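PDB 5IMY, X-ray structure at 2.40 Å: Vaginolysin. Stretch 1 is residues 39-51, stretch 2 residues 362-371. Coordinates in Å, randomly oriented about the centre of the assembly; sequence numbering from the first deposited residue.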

# COMPACT_ATOMS: atom_id res chain seq x y z
N ILE A 39 -15.97 30.38 18.25
CA ILE A 39 -16.58 31.65 17.86
C ILE A 39 -16.11 32.07 16.47
O ILE A 39 -16.83 32.77 15.75
CB ILE A 39 -16.27 32.73 18.91
CG1 ILE A 39 -17.17 33.95 18.71
CG2 ILE A 39 -14.80 33.16 18.85
CD1 ILE A 39 -18.63 33.69 19.03
N LEU A 40 -14.90 31.66 16.07
CA LEU A 40 -14.33 32.03 14.79
C LEU A 40 -13.99 30.80 13.95
O LEU A 40 -13.11 30.85 13.09
CB LEU A 40 -13.08 32.89 14.99
CG LEU A 40 -13.31 34.35 15.39
CD1 LEU A 40 -12.00 35.01 15.79
CD2 LEU A 40 -13.97 35.13 14.26
N ALA A 41 -14.70 29.70 14.17
CA ALA A 41 -14.47 28.47 13.42
C ALA A 41 -15.41 28.39 12.23
O ALA A 41 -16.59 28.74 12.32
CB ALA A 41 -14.65 27.25 14.32
N ARG A 42 -14.88 27.92 11.10
CA ARG A 42 -15.63 27.73 9.87
C ARG A 42 -15.63 26.25 9.50
O ARG A 42 -14.67 25.53 9.80
CB ARG A 42 -15.04 28.58 8.73
CG ARG A 42 -15.65 28.34 7.36
CD ARG A 42 -15.36 29.50 6.41
NE ARG A 42 -13.94 29.81 6.30
CZ ARG A 42 -13.13 29.38 5.33
NH1 ARG A 42 -13.59 28.60 4.36
NH2 ARG A 42 -11.85 29.73 5.34
N HIS A 43 -16.71 25.81 8.87
CA HIS A 43 -16.88 24.40 8.52
C HIS A 43 -17.38 24.29 7.09
O HIS A 43 -18.37 24.93 6.73
CB HIS A 43 -17.85 23.70 9.48
CG HIS A 43 -17.34 23.59 10.88
ND1 HIS A 43 -17.46 24.60 11.81
CD2 HIS A 43 -16.69 22.57 11.52
CE1 HIS A 43 -16.92 24.21 12.95
NE2 HIS A 43 -16.45 22.99 12.80
N GLY A 44 -16.71 23.47 6.29
CA GLY A 44 -17.07 23.25 4.90
C GLY A 44 -17.99 22.07 4.71
O GLY A 44 -18.77 21.71 5.60
N GLU A 45 -17.91 21.46 3.53
CA GLU A 45 -18.76 20.33 3.20
C GLU A 45 -18.28 19.07 3.92
O GLU A 45 -17.13 18.97 4.37
CB GLU A 45 -18.78 20.08 1.69
CG GLU A 45 -17.43 19.66 1.11
CD GLU A 45 -17.53 19.24 -0.34
OE1 GLU A 45 -18.46 18.47 -0.67
OE2 GLU A 45 -16.68 19.67 -1.15
N THR A 46 -19.18 18.09 4.02
CA THR A 46 -18.87 16.78 4.57
C THR A 46 -18.93 15.74 3.46
O THR A 46 -19.68 15.87 2.50
CB THR A 46 -19.83 16.40 5.70
OG1 THR A 46 -19.37 15.21 6.34
CG2 THR A 46 -21.24 16.17 5.16
N ILE A 47 -18.12 14.69 3.61
CA ILE A 47 -18.02 13.63 2.62
C ILE A 47 -17.79 12.31 3.34
O ILE A 47 -17.18 12.27 4.41
CB ILE A 47 -16.89 13.91 1.60
CG1 ILE A 47 -17.19 15.16 0.77
CG2 ILE A 47 -16.69 12.72 0.67
CD1 ILE A 47 -15.98 15.71 0.05
N GLU A 48 -18.29 11.23 2.74
CA GLU A 48 -18.11 9.90 3.30
C GLU A 48 -16.76 9.32 2.87
O GLU A 48 -16.08 9.84 1.98
CB GLU A 48 -19.28 9.00 2.88
CG GLU A 48 -19.79 8.01 3.93
CD GLU A 48 -19.78 8.56 5.35
OE1 GLU A 48 -19.09 7.97 6.21
OE2 GLU A 48 -20.46 9.58 5.60
N ASN A 49 -16.37 8.21 3.51
CA ASN A 49 -14.98 7.79 3.59
C ASN A 49 -14.41 7.19 2.30
O ASN A 49 -13.27 6.72 2.32
CB ASN A 49 -14.83 6.78 4.73
CG ASN A 49 -13.38 6.49 5.07
OD1 ASN A 49 -12.51 7.34 4.87
ND2 ASN A 49 -13.12 5.30 5.58
N LYS A 50 -15.17 7.17 1.19
CA LYS A 50 -14.74 6.69 -0.12
C LYS A 50 -13.25 6.38 -0.31
O LYS A 50 -12.38 7.14 0.14
CB LYS A 50 -15.13 7.73 -1.18
CG LYS A 50 -16.23 7.28 -2.13
CD LYS A 50 -16.56 8.38 -3.13
CE LYS A 50 -17.25 9.57 -2.47
NZ LYS A 50 -17.02 10.83 -3.23
N PHE A 51 -12.96 5.29 -1.01
CA PHE A 51 -11.60 4.95 -1.45
C PHE A 51 -11.69 4.29 -2.81
O PHE A 51 -12.39 3.28 -2.96
CB PHE A 51 -10.90 4.02 -0.45
CG PHE A 51 -9.47 3.72 -0.79
CD1 PHE A 51 -8.43 4.33 -0.10
CD2 PHE A 51 -9.15 2.83 -1.80
CE1 PHE A 51 -7.11 4.05 -0.41
CE2 PHE A 51 -7.83 2.55 -2.12
CZ PHE A 51 -6.81 3.16 -1.42
N THR A 362 -7.50 33.44 16.62
CA THR A 362 -7.21 32.52 15.53
C THR A 362 -8.51 32.08 14.86
O THR A 362 -9.55 31.94 15.52
CB THR A 362 -6.44 31.29 16.02
OG1 THR A 362 -7.22 30.59 17.00
CG2 THR A 362 -5.11 31.69 16.62
N LEU A 363 -8.44 31.85 13.56
CA LEU A 363 -9.58 31.38 12.77
C LEU A 363 -9.34 29.92 12.39
O LEU A 363 -8.33 29.60 11.76
CB LEU A 363 -9.78 32.23 11.52
CG LEU A 363 -10.55 33.53 11.73
CD1 LEU A 363 -9.73 34.54 12.52
CD2 LEU A 363 -10.99 34.12 10.39
N GLN A 364 -10.28 29.06 12.76
CA GLN A 364 -10.22 27.64 12.44
C GLN A 364 -11.10 27.38 11.22
O GLN A 364 -12.29 27.72 11.22
CB GLN A 364 -10.67 26.79 13.62
CG GLN A 364 -10.89 25.31 13.29
CD GLN A 364 -11.17 24.47 14.51
OE1 GLN A 364 -10.34 24.36 15.41
NE2 GLN A 364 -12.36 23.88 14.56
N SER A 365 -10.51 26.79 10.18
CA SER A 365 -11.24 26.41 8.98
C SER A 365 -10.95 24.96 8.68
O SER A 365 -9.79 24.53 8.70
CB SER A 365 -10.84 27.29 7.79
OG SER A 365 -11.19 28.64 8.03
N ASN A 366 -12.01 24.19 8.41
CA ASN A 366 -11.84 22.79 8.05
C ASN A 366 -12.87 22.41 7.00
O ASN A 366 -13.95 22.99 6.92
CB ASN A 366 -11.98 21.87 9.27
CG ASN A 366 -13.41 21.66 9.70
OD1 ASN A 366 -14.21 22.60 9.70
ND2 ASN A 366 -13.75 20.43 10.07
N SER A 367 -12.51 21.43 6.18
CA SER A 367 -13.37 20.98 5.10
C SER A 367 -12.93 19.59 4.66
O SER A 367 -11.73 19.31 4.58
CB SER A 367 -13.32 21.94 3.90
OG SER A 367 -13.98 21.38 2.78
N ASP A 368 -13.91 18.73 4.40
CA ASP A 368 -13.62 17.43 3.81
C ASP A 368 -13.38 17.58 2.32
O ASP A 368 -13.90 18.49 1.67
CB ASP A 368 -14.77 16.45 4.05
CG ASP A 368 -14.86 16.00 5.50
OD1 ASP A 368 -13.90 16.24 6.26
OD2 ASP A 368 -15.89 15.40 5.87
N TYR A 369 -12.57 16.68 1.77
CA TYR A 369 -12.27 16.69 0.35
C TYR A 369 -11.65 15.35 -0.02
O TYR A 369 -11.09 14.65 0.82
CB TYR A 369 -11.33 17.84 -0.02
CG TYR A 369 -9.91 17.63 0.45
CD1 TYR A 369 -8.92 17.23 -0.43
CD2 TYR A 369 -9.57 17.82 1.78
CE1 TYR A 369 -7.62 17.04 -0.01
CE2 TYR A 369 -8.28 17.63 2.22
CZ TYR A 369 -7.31 17.24 1.32
OH TYR A 369 -6.02 17.04 1.76
N ILE A 370 -11.76 15.02 -1.30
CA ILE A 370 -11.18 13.80 -1.85
C ILE A 370 -9.86 14.18 -2.50
O ILE A 370 -9.83 14.99 -3.43
CB ILE A 370 -12.13 13.14 -2.86
CG1 ILE A 370 -13.23 12.37 -2.12
CG2 ILE A 370 -11.38 12.20 -3.82
CD1 ILE A 370 -14.62 12.90 -2.37
N GLU A 371 -8.76 13.61 -2.01
CA GLU A 371 -7.46 13.83 -2.62
C GLU A 371 -7.14 12.70 -3.59
O GLU A 371 -7.41 11.53 -3.32
CB GLU A 371 -6.35 13.91 -1.57
CG GLU A 371 -5.00 14.30 -2.18
CD GLU A 371 -3.87 14.34 -1.18
OE1 GLU A 371 -3.64 15.42 -0.58
OE2 GLU A 371 -3.21 13.30 -0.98

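Parallel strands that meet from distant parts of a sequence are held first by their backbones, and the pairing in vaginolysin between residues 39-51 and 362-371 illustrates the principle well. The two strands run at 12° to one another, with their axes approaching to 4.5 Å, and they join residues at least 320 positions apart in the chain.

The shortest polar link runs from Arg-42 N to Gln-364 O, 2.6 Å long and nearly straight, with an angle of 164° at the hydrogen. Arg-42 then turns its carbonyl to the next stretch of the partner strand, where Asn-366 N donates to Arg-42 O at 3.3 Å. The two bonds of Arg-42 thus straddle Ser-365, the residue it pairs with, which is the usual pattern of a parallel ladder: one residue donates and accepts on the same side, reaching the neighbours before and after its partner. The ladder continues as Gly-44 N donates to Asn-366 O at 2.9 Å. At the other end it loosens, for the bond from Gln-364 N to Leu-40 O is weak, at 3.4 Å and 141°. Carbon donors gather around the same acceptors there: Ala-41 CA lies 3.2 Å from Gln-364 O, and Leu-363 CA 3.6 Å from Leu-40 O.

From Gly-44 onward the chain has left the strand, yet it stays tethered. Asp-368 N donates to Glu-45 O at 3.2 Å, and the side chain of the same aspartate accepts from the backbone in return, Ile-47 N to Asp-368 OD2 at 3.3 Å. Asp-368 therefore engages the loop through both backbone and carboxylate, with its CA-to-CB bond directed toward it. Ser-367 OG, meanwhile, is occupied within its own strand, donating to Asp-368 O at 3.1 Å.

Proximity of polar atoms does not by itself make a bond. Arg-42 NH2 comes within 3.0 Å of Ser-365 OG, but the angle is poor and no hydrogen bond results; NH2 is satisfied elsewhere in the structure. The guanidinium instead lies with one face over Ser-365 CB. These two side chains share a sheet face, while those of His-43 and Asn-366 lie on the other.

At Gly-44 the absence of a side chain matters sterically. Its CA is 4.1 Å from Ser-367 CB, and a CB in ideal position would stand just 2.7 Å from that same Ser-367 CB, a clash. The close backbone approach here, with Gly-44 CA 4.3 Å from Ser-367 CA, is thus compatible with glycine.

Apolar packing completes the contact near both ends. Leu-40 CD1 meets Leu-363 CD1 at 4.0 Å beside the weak bond. Farther along, Ile-47 points toward the strand, its CG2 3.7 Å from Ile-370 CD1 and its CD1 3.8 Å from Tyr-369 CA. The long side chain of Lys-50 also reaches Ile-370, bringing NZ to 3.3 Å from CD1. Altogether the two stretches bury 770 Å², summed over both sides.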